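Local coordinates for protein deoxyhypusine synthase, putative (Entamoeba histolytica, PDB 7L9R) that probably catalyses the NAD-dependent first step in making hypusine, the transfer of a 4-aminobutyl group from spermidine to a lysine of the translation factor eIF5A, at residues T204-W209 with I215-P220; M130-N135 with E198-T203; S95-S100 with A328-V333. All coordinates share one frame; numbering follows the deposited sequence. Where two conformers were deposited one is given.

Contact 1: residues T204-W209 with I215-P220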
loop_
_atom_site.group_PDB
_atom_site.type_symbol
_atom_site.label_atom_id
_atom_site.label_comp_id
_atom_site.label_asym_id
_atom_site.label_seq_id
_atom_site.Cartn_x
_atom_site.Cartn_y
_atom_site.Cartn_z
ATOM N N THR B 204 11.564 -34.802 0.805
ATOM C CA THR B 204 11.689 -33.437 0.309
ATOM C C THR B 204 10.578 -32.526 0.812
ATOM O O THR B 204 10.656 -31.308 0.610
ATOM C CB THR B 204 11.708 -33.394 -1.225
ATOM O OG1 THR B 204 10.391 -33.628 -1.734
ATOM C CG2 THR B 204 12.684 -34.432 -1.801
ATOM N N SER B 205 9.559 -33.075 1.467
ATOM C CA SER B 205 8.392 -32.301 1.861
ATOM C C SER B 205 8.490 -31.840 3.312
ATOM O O SER B 205 9.105 -32.494 4.162
ATOM C CB SER B 205 7.112 -33.112 1.668
ATOM O OG SER B 205 6.865 -33.930 2.790
ATOM N N VAL B 206 7.878 -30.687 3.577
ATOM C CA VAL B 206 7.800 -30.167 4.938
ATOM C C VAL B 206 6.994 -31.113 5.828
ATOM O O VAL B 206 7.418 -31.456 6.942
ATOM C CB VAL B 206 7.203 -28.746 4.928
ATOM C CG1 VAL B 206 6.906 -28.270 6.342
ATOM C CG2 VAL B 206 8.144 -27.766 4.206
ATOM N N ILE B 207 5.835 -31.577 5.343
ATOM C CA ILE B 207 4.924 -32.290 6.241
ATOM C C ILE B 207 5.470 -33.661 6.632
ATOM O O ILE B 207 5.234 -34.125 7.755
ATOM C CB ILE B 207 3.507 -32.412 5.640
ATOM C CG1 ILE B 207 3.516 -33.264 4.370
ATOM C CG2 ILE B 207 2.915 -31.031 5.377
ATOM C CD1 ILE B 207 2.132 -33.552 3.843
ATOM N N THR B 208 6.214 -34.331 5.752
ATOM C CA THR B 208 6.785 -35.615 6.155
ATOM C C THR B 208 7.770 -35.435 7.301
ATOM O O THR B 208 7.756 -36.206 8.269
ATOM C CB THR B 208 7.463 -36.308 4.975
ATOM O OG1 THR B 208 6.479 -36.681 3.998
ATOM C CG2 THR B 208 8.217 -37.548 5.452
ATOM N N TRP B 209 8.620 -34.410 7.219
ATOM C CA TRP B 209 9.587 -34.164 8.284
ATOM C C TRP B 209 8.921 -33.610 9.537
ATOM O O TRP B 209 9.426 -33.821 10.644
ATOM C CB TRP B 209 10.681 -33.216 7.796
ATOM C CG TRP B 209 11.770 -33.918 7.026
ATOM C CD1 TRP B 209 11.960 -33.898 5.676
ATOM C CD2 TRP B 209 12.808 -34.745 7.566
ATOM N NE1 TRP B 209 13.047 -34.656 5.342
ATOM C CE2 TRP B 209 13.590 -35.189 6.482
ATOM C CE3 TRP B 209 13.151 -35.152 8.859
ATOM C CZ2 TRP B 209 14.700 -36.023 6.648
ATOM C CZ3 TRP B 209 14.263 -35.985 9.025
ATOM C CH2 TRP B 209 15.023 -36.404 7.924
ATOM N N ILE B 215 6.617 -32.092 14.933
ATOM C CA ILE B 215 6.389 -30.663 14.838
ATOM C C ILE B 215 4.959 -30.487 14.341
ATOM O O ILE B 215 4.616 -30.881 13.219
ATOM C CB ILE B 215 7.430 -29.985 13.939
ATOM C CG1 ILE B 215 8.792 -30.028 14.654
ATOM C CG2 ILE B 215 7.024 -28.553 13.621
ATOM C CD1 ILE B 215 9.999 -29.865 13.754
ATOM N N THR B 216 4.116 -29.930 15.204
ATOM C CA THR B 216 2.695 -29.817 14.916
ATOM C C THR B 216 2.448 -28.617 14.014
ATOM O O THR B 216 2.983 -27.528 14.249
ATOM C CB THR B 216 1.912 -29.696 16.223
ATOM O OG1 THR B 216 2.230 -30.813 17.067
ATOM C CG2 THR B 216 0.406 -29.666 15.963
ATOM N N ILE B 217 1.637 -28.823 12.977
ATOM C CA ILE B 217 1.326 -27.798 11.987
ATOM C C ILE B 217 -0.147 -27.432 12.129
ATOM O O ILE B 217 -1.028 -28.281 11.944
ATOM C CB ILE B 217 1.641 -28.273 10.559
ATOM C CG1 ILE B 217 3.128 -28.613 10.422
ATOM C CG2 ILE B 217 1.225 -27.218 9.540
ATOM C CD1 ILE B 217 3.502 -29.201 9.077
ATOM N N PHE B 218 -0.411 -26.179 12.478
ATOM C CA PHE B 218 -1.766 -25.662 12.575
ATOM C C PHE B 218 -2.160 -24.988 11.268
ATOM O O PHE B 218 -1.351 -24.289 10.645
ATOM C CB PHE B 218 -1.884 -24.671 13.735
ATOM C CG PHE B 218 -1.576 -25.278 15.069
ATOM C CD1 PHE B 218 -2.526 -26.031 15.736
ATOM C CD2 PHE B 218 -0.325 -25.117 15.644
ATOM C CE1 PHE B 218 -2.244 -26.606 16.967
ATOM C CE2 PHE B 218 -0.030 -25.693 16.875
ATOM C CZ PHE B 218 -0.993 -26.436 17.538
ATOM N N CYS B 219 -3.401 -25.221 10.846
ATOM C CA CYS B 219 -3.934 -24.635 9.623
ATOM C C CYS B 219 -5.453 -24.575 9.726
ATOM O O CYS B 219 -6.152 -25.406 9.133
ATOM C CB CYS B 219 -3.496 -25.434 8.391
ATOM S SG CYS B 219 -3.948 -24.672 6.811
ATOM N N PRO B 220 -5.996 -23.606 10.466
ATOM C CA PRO B 220 -7.457 -23.556 10.650
ATOM C C PRO B 220 -8.234 -23.472 9.349
ATOM O O PRO B 220 -9.365 -23.963 9.281
ATOM C CB PRO B 220 -7.654 -22.291 11.500
ATOM C CG PRO B 220 -6.350 -22.074 12.172
ATOM C CD PRO B 220 -5.305 -22.533 11.201
#
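Ile217 meets Ile207 and Val206 without help from either aromatic ring: the indole of Trp209 has the Ser205 carbonyl O in plane at its edge, and Phe218 carries Thr216 CG2 over one face, 3.8 Å off the plane and displaced from the ring centre. The contact lies in a Rossmann-like parallel sheet with its helices, where helix 206-212 packs against strand 216-218, the outermost strand on this side of the sheet within the chain. Its touching residues are all buried. With CG1 set beside the backbone N (chi1 -60°) and the chain extended beyond it, Ile217 sends CD1 across to the helix, ending 4.2 Å from Ile207 CG2 and 4.5 Å from Val206 CG1. The two isoleucine side chains cross at about a right angle. Ile207 offers its short branch because CG1 turns between N and the carbonyl carbon (chi1 64°), leading CD1 away from the strand; its side chain also touches Ile125 and Ile129 of helix 124-130, and Ile125 packs on Ile217 as well. At the helix start the Asp128 carboxylate accepts from Val206 N and Ile207 N, while the N-cap Ser205 has its OG hydrogen-bonded to Thr208 OG1 at 3.0 Å.

Contact 2: residues M130-N135 with E198-T203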
loop_
_atom_site.group_PDB
_atom_site.type_symbol
_atom_site.label_atom_id
_atom_site.label_comp_id
_atom_site.label_asym_id
_atom_site.label_seq_id
_atom_site.Cartn_x
_atom_site.Cartn_y
_atom_site.Cartn_z
ATOM N N MET B 130 2.032 -31.248 -3.617
ATOM C CA MET B 130 2.074 -31.133 -5.072
ATOM C C MET B 130 3.507 -31.118 -5.591
ATOM O O MET B 130 3.809 -31.732 -6.621
ATOM C CB MET B 130 1.326 -29.867 -5.499
ATOM C CG MET B 130 1.220 -29.661 -6.993
ATOM S SD MET B 130 0.254 -28.196 -7.436
ATOM C CE MET B 130 -1.149 -28.355 -6.337
ATOM N N LYS B 131 4.412 -30.442 -4.878
ATOM C CA LYS B 131 5.801 -30.365 -5.313
ATOM C C LYS B 131 6.530 -31.699 -5.232
ATOM O O LYS B 131 7.609 -31.820 -5.817
ATOM C CB LYS B 131 6.559 -29.317 -4.495
ATOM C CG LYS B 131 6.193 -27.891 -4.857
ATOM C CD LYS B 131 6.999 -26.887 -4.065
ATOM C CE LYS B 131 6.916 -25.506 -4.708
ATOM N NZ LYS B 131 7.748 -24.484 -4.004
ATOM N N CYS B 132 5.974 -32.701 -4.548
ATOM C CA CYS B 132 6.585 -34.026 -4.557
ATOM C C CYS B 132 6.294 -34.795 -5.838
ATOM O O CYS B 132 7.002 -35.763 -6.136
ATOM C CB CYS B 132 6.107 -34.849 -3.359
ATOM S SG CYS B 132 6.593 -34.215 -1.742
ATOM N N PHE B 133 5.277 -34.392 -6.598
ATOM C CA PHE B 133 4.872 -35.109 -7.800
ATOM C C PHE B 133 5.408 -34.490 -9.082
ATOM O O PHE B 133 5.688 -35.220 -10.039
ATOM C CB PHE B 133 3.342 -35.177 -7.882
ATOM C CG PHE B 133 2.698 -35.795 -6.669
ATOM C CD1 PHE B 133 3.296 -36.865 -6.017
ATOM C CD2 PHE B 133 1.506 -35.302 -6.174
ATOM C CE1 PHE B 133 2.710 -37.432 -4.893
ATOM C CE2 PHE B 133 0.912 -35.868 -5.055
ATOM C CZ PHE B 133 1.513 -36.930 -4.412
ATOM N N GLY B 134 5.569 -33.170 -9.120
ATOM C CA GLY B 134 6.064 -32.495 -10.305
ATOM C C GLY B 134 6.536 -31.106 -9.948
ATOM O O GLY B 134 6.368 -30.637 -8.820
ATOM N N ASN B 135 7.127 -30.442 -10.934
ATOM C CA ASN B 135 7.699 -29.116 -10.745
ATOM C C ASN B 135 6.763 -28.078 -11.352
ATOM O O ASN B 135 6.438 -28.147 -12.542
ATOM C CB ASN B 135 9.098 -29.031 -11.357
ATOM C CG ASN B 135 10.095 -29.938 -10.652
ATOM O OD1 ASN B 135 10.620 -29.597 -9.588
ATOM N ND2 ASN B 135 10.357 -31.102 -11.238
ATOM N N GLU B 198 2.822 -38.600 7.197
ATOM C CA GLU B 198 3.190 -40.009 7.289
ATOM C C GLU B 198 2.821 -40.759 6.018
ATOM O O GLU B 198 3.560 -41.644 5.576
ATOM C CB GLU B 198 2.517 -40.658 8.501
ATOM C CG GLU B 198 2.881 -40.008 9.828
ATOM C CD GLU B 198 2.008 -40.470 10.994
ATOM O OE1 GLU B 198 0.830 -40.844 10.771
ATOM O OE2 GLU B 198 2.515 -40.464 12.140
ATOM N N ARG B 199 1.675 -40.428 5.423
ATOM C CA ARG B 199 1.250 -41.116 4.210
ATOM C C ARG B 199 2.132 -40.741 3.025
ATOM O O ARG B 199 2.465 -41.594 2.196
ATOM C CB ARG B 199 -0.214 -40.783 3.920
ATOM C CG ARG B 199 -0.817 -41.548 2.762
ATOM C CD ARG B 199 -2.178 -40.973 2.389
ATOM N NE ARG B 199 -2.862 -41.820 1.422
ATOM C CZ ARG B 199 -3.734 -42.764 1.743
ATOM N NH1 ARG B 199 -4.068 -42.994 3.003
ATOM N NH2 ARG B 199 -4.267 -43.511 0.779
ATOM N N LEU B 200 2.508 -39.464 2.925
ATOM C CA LEU B 200 3.299 -38.997 1.791
ATOM C C LEU B 200 4.693 -39.620 1.799
ATOM O O LEU B 200 5.173 -40.103 0.766
ATOM C CB LEU B 200 3.392 -37.474 1.824
ATOM C CG LEU B 200 4.111 -36.805 0.658
ATOM C CD1 LEU B 200 3.376 -37.099 -0.646
ATOM C CD2 LEU B 200 4.233 -35.311 0.898
ATOM N N ASN B 201 5.353 -39.612 2.959
ATOM C CA ASN B 201 6.624 -40.305 3.162
ATOM C C ASN B 201 7.653 -39.891 2.113
ATOM O O ASN B 201 8.266 -40.721 1.440
ATOM C CB ASN B 201 6.416 -41.814 3.165
ATOM C CG ASN B 201 7.635 -42.571 3.646
ATOM O OD1 ASN B 201 8.396 -42.090 4.488
ATOM N ND2 ASN B 201 7.833 -43.762 3.101
ATOM N N ASP B 202 7.818 -38.577 1.970
ATOM C CA ASP B 202 8.735 -37.971 1.013
ATOM C C ASP B 202 9.653 -37.037 1.784
ATOM O O ASP B 202 9.183 -36.057 2.370
ATOM C CB ASP B 202 7.961 -37.203 -0.065
ATOM C CG ASP B 202 8.832 -36.789 -1.236
ATOM O OD1 ASP B 202 9.915 -36.199 -1.006
ATOM O OD2 ASP B 202 8.420 -37.054 -2.390
ATOM N N THR B 203 10.958 -37.320 1.776
ATOM C CA THR B 203 11.860 -36.501 2.578
ATOM C C THR B 203 12.150 -35.138 1.958
ATOM O O THR B 203 12.891 -34.359 2.564
ATOM C CB THR B 203 13.191 -37.225 2.832
ATOM O OG1 THR B 203 13.854 -37.484 1.588
ATOM C CG2 THR B 203 12.960 -38.530 3.589
HETATM O O HOH W 1 9.404 -36.231 -4.584
#
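Cys132 and Asp202 bring their CA atoms to 7.2 Å where the loop that follows helix 124-130 passes the chain leaving helix 189-200, which turns out of helical geometry at Asn201 with positive phi. Two helix ends of the Rossmann-like domain are thus joined near its surface. Cys132 points its sulfur into the contact: SG lies 3.7 Å from Leu200 CD2 and 3.4 Å from Asp202 CG, so the thiol is packed by a methyl and a carboxylate together. The carboxylate also approaches the cysteine's methylene, OD2 standing 3.3 Å from Cys132 CB. Asp202 reaches this position with CG anti to N (chi1 -168°), and its other oxygen, OD1, is hydrogen-bonded to Thr204 OG1, which restricts rotation of the group. No direct hydrogen bond crosses the contact; a water donates to Cys132 O at 2.9 Å, but its approach to Asp202 OD2 is too short to be trusted, leaving a bridge doubtful. The Phe133 ring meets Trp169 of helix 160-179, their planes at about 50°. Leu200 divides its methyls between two partners, giving CD2 to the thiol and CD1 to the Phe133 ring, which lies oblique to the methyl with CZ 4.2 Å from CD1.

Contact 3: residues S95-S100 with A328-V333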
loop_
_atom_site.group_PDB
_atom_site.type_symbol
_atom_site.label_atom_id
_atom_site.label_comp_id
_atom_site.label_asym_id
_atom_site.label_seq_id
_atom_site.Cartn_x
_atom_site.Cartn_y
_atom_site.Cartn_z
ATOM N N SER B 95 0.728 -19.538 2.427
ATOM C CA SER B 95 0.719 -20.479 1.318
ATOM C C SER B 95 1.558 -19.968 0.150
ATOM O O SER B 95 2.164 -20.764 -0.576
ATOM C CB SER B 95 -0.733 -20.732 0.896
ATOM O OG SER B 95 -0.818 -21.263 -0.410
ATOM N N GLU B 96 1.629 -18.641 -0.029
ATOM C CA GLU B 96 2.437 -18.070 -1.106
ATOM C C GLU B 96 3.919 -18.380 -0.918
ATOM O O GLU B 96 4.633 -18.621 -1.898
ATOM C CB GLU B 96 2.203 -16.556 -1.199
ATOM C CG GLU B 96 2.958 -15.859 -2.340
ATOM C CD GLU B 96 3.328 -14.400 -2.031
ATOM O OE1 GLU B 96 3.555 -14.074 -0.844
ATOM O OE2 GLU B 96 3.419 -13.583 -2.980
ATOM N N MET B 97 4.408 -18.356 0.327
ATOM C CA MET B 97 5.796 -18.742 0.575
ATOM C C MET B 97 6.049 -20.195 0.193
ATOM O O MET B 97 7.134 -20.532 -0.301
ATOM C CB MET B 97 6.180 -18.531 2.041
ATOM C CG MET B 97 5.440 -17.445 2.764
ATOM S SD MET B 97 6.355 -15.916 2.896
ATOM C CE MET B 97 6.486 -15.408 1.191
ATOM N N MET B 98 5.074 -21.079 0.449
ATOM C CA MET B 98 5.238 -22.486 0.094
ATOM C C MET B 98 5.400 -22.668 -1.407
ATOM O O MET B 98 6.062 -23.616 -1.857
ATOM C CB MET B 98 4.044 -23.298 0.592
ATOM C CG MET B 98 4.208 -23.878 1.982
ATOM S SD MET B 98 5.364 -25.262 2.014
ATOM C CE MET B 98 4.733 -26.174 3.416
ATOM N N THR B 99 4.799 -21.774 -2.197
ATOM C CA THR B 99 4.927 -21.839 -3.649
ATOM C C THR B 99 6.326 -21.443 -4.105
ATOM O O THR B 99 6.799 -21.912 -5.149
ATOM C CB THR B 99 3.865 -20.951 -4.297
ATOM O OG1 THR B 99 2.561 -21.415 -3.905
ATOM C CG2 THR B 99 3.974 -20.986 -5.810
ATOM N N SER B 100 7.004 -20.591 -3.344
ATOM C CA SER B 100 8.359 -20.196 -3.676
ATOM C C SER B 100 9.345 -21.264 -3.213
ATOM O O SER B 100 8.975 -22.272 -2.601
ATOM C CB SER B 100 8.690 -18.860 -3.026
ATOM O OG SER B 100 9.048 -19.058 -1.670
ATOM N N ALA B 328 10.264 -6.234 4.026
ATOM C CA ALA B 328 10.994 -6.879 2.943
ATOM C C ALA B 328 10.207 -8.100 2.491
ATOM O O ALA B 328 9.264 -8.539 3.156
ATOM C CB ALA B 328 12.412 -7.272 3.374
ATOM N N GLU B 329 10.603 -8.642 1.344
ATOM C CA GLU B 329 10.006 -9.862 0.816
ATOM C C GLU B 329 10.769 -11.080 1.338
ATOM O O GLU B 329 11.990 -11.182 1.164
ATOM C CB GLU B 329 9.981 -9.830 -0.716
ATOM C CG GLU B 329 9.053 -10.863 -1.330
ATOM C CD GLU B 329 9.611 -12.276 -1.183
ATOM O OE1 GLU B 329 10.808 -12.464 -1.511
ATOM O OE2 GLU B 329 8.878 -13.181 -0.709
ATOM N N ALA B 330 10.034 -12.007 1.963
ATOM C CA ALA B 330 10.659 -13.079 2.738
ATOM C C ALA B 330 11.490 -14.017 1.868
ATOM O O ALA B 330 12.566 -14.455 2.285
ATOM C CB ALA B 330 9.596 -13.874 3.494
ATOM N N SER B 331 11.013 -14.353 0.666
ATOM C CA SER B 331 11.748 -15.313 -0.152
ATOM C C SER B 331 13.124 -14.796 -0.546
ATOM O O SER B 331 13.990 -15.594 -0.909
ATOM C CB SER B 331 10.962 -15.676 -1.407
ATOM O OG SER B 331 11.357 -14.858 -2.489
ATOM N N LEU B 332 13.354 -13.486 -0.453
ATOM C CA LEU B 332 14.661 -12.912 -0.733
ATOM C C LEU B 332 15.504 -12.755 0.529
ATOM O O LEU B 332 16.677 -13.140 0.544
ATOM C CB LEU B 332 14.498 -11.555 -1.428
ATOM N N VAL B 333 14.921 -12.205 1.594
ATOM C CA VAL B 333 15.699 -11.911 2.793
ATOM C C VAL B 333 15.733 -13.078 3.776
ATOM O O VAL B 333 16.726 -13.245 4.492
ATOM C CB VAL B 333 15.179 -10.644 3.490
ATOM C CG1 VAL B 333 15.298 -9.447 2.566
ATOM C CG2 VAL B 333 13.748 -10.842 3.958
HETATM O O HOH W 2 6.549 -12.450 -0.054
#
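The apolar part of this contact is Met97 against Ala330, with SD 3.9 Å from the alanine CB. The methionine side chain is bent at both chi2 and chi3, which carries CE past the alanine methyl to lie 3.8 Å from Glu329 OE2; the side chains of Met97 and Glu329 run antiparallel past one another. Leu268 of strand 262-268 touches both Met97 and Ala330 and so extends the same apolar patch. Beside it, Ser100 OG packs on Ser331 CB.

Hydrogen bonds are made within each segment. Glu329, the N-cap of helix 330-339, folds its carboxylate back over the first turn (chi2 -72°). OE2 accepts from Ser331 N at 2.8 Å with an N-H...O angle of 164°, on the syn side but 35° out of the carboxylate plane; OE1 accepts from Ser331 OG at 2.6 Å and weakly from Leu332 N. Across the way, Ser100 OG donates to Met97 O at 2.8 Å and caps Leu102 N, the start of the next helix.

A water lies between the carboxylates of Glu96 and Glu329, but its link to Glu96 OE1 is weak and its approach to Glu329 OE2 too short to be trusted, so any bridge is doubtful. Glu96 OE1 and Glu329 OE2 are 5.4 Å apart.

Both segments follow the carboxyl ends of strands, 87-93 and 322-327, the side on which Rossmann-like folds commonly hold a dinucleotide. Ser331 OG is also hydrogen-bonded to Ile49 N of a second subunit, which suggests that the carboxylate, already held by Ser331 N, is linked to the interface through the Ser331 hydroxyl too.

Contacts 1 and 3 are buried and contact 2 lies at the surface, and their chemistry differs accordingly. Contact 1 is purely aliphatic between a helix and the outermost strand of the chain's own sheet; contact 3 mixes methionine packing with capped helix starts beside a subunit interface; contact 2 sets a thiol against a carboxylate. Contacts 1 and 2 adjoin through consecutive helices 189-200 and 206-212, where Trp209 NE1 probably donates to Thr203 O and Thr208 OG1 pairs with Asp202 N. Both are nested within the long loop closed by contact 3. Lys131 of contact 2 reaches it through Met98 O, whereas contact 1 meets it by packing of Val206 on the modelled conformer of Met98.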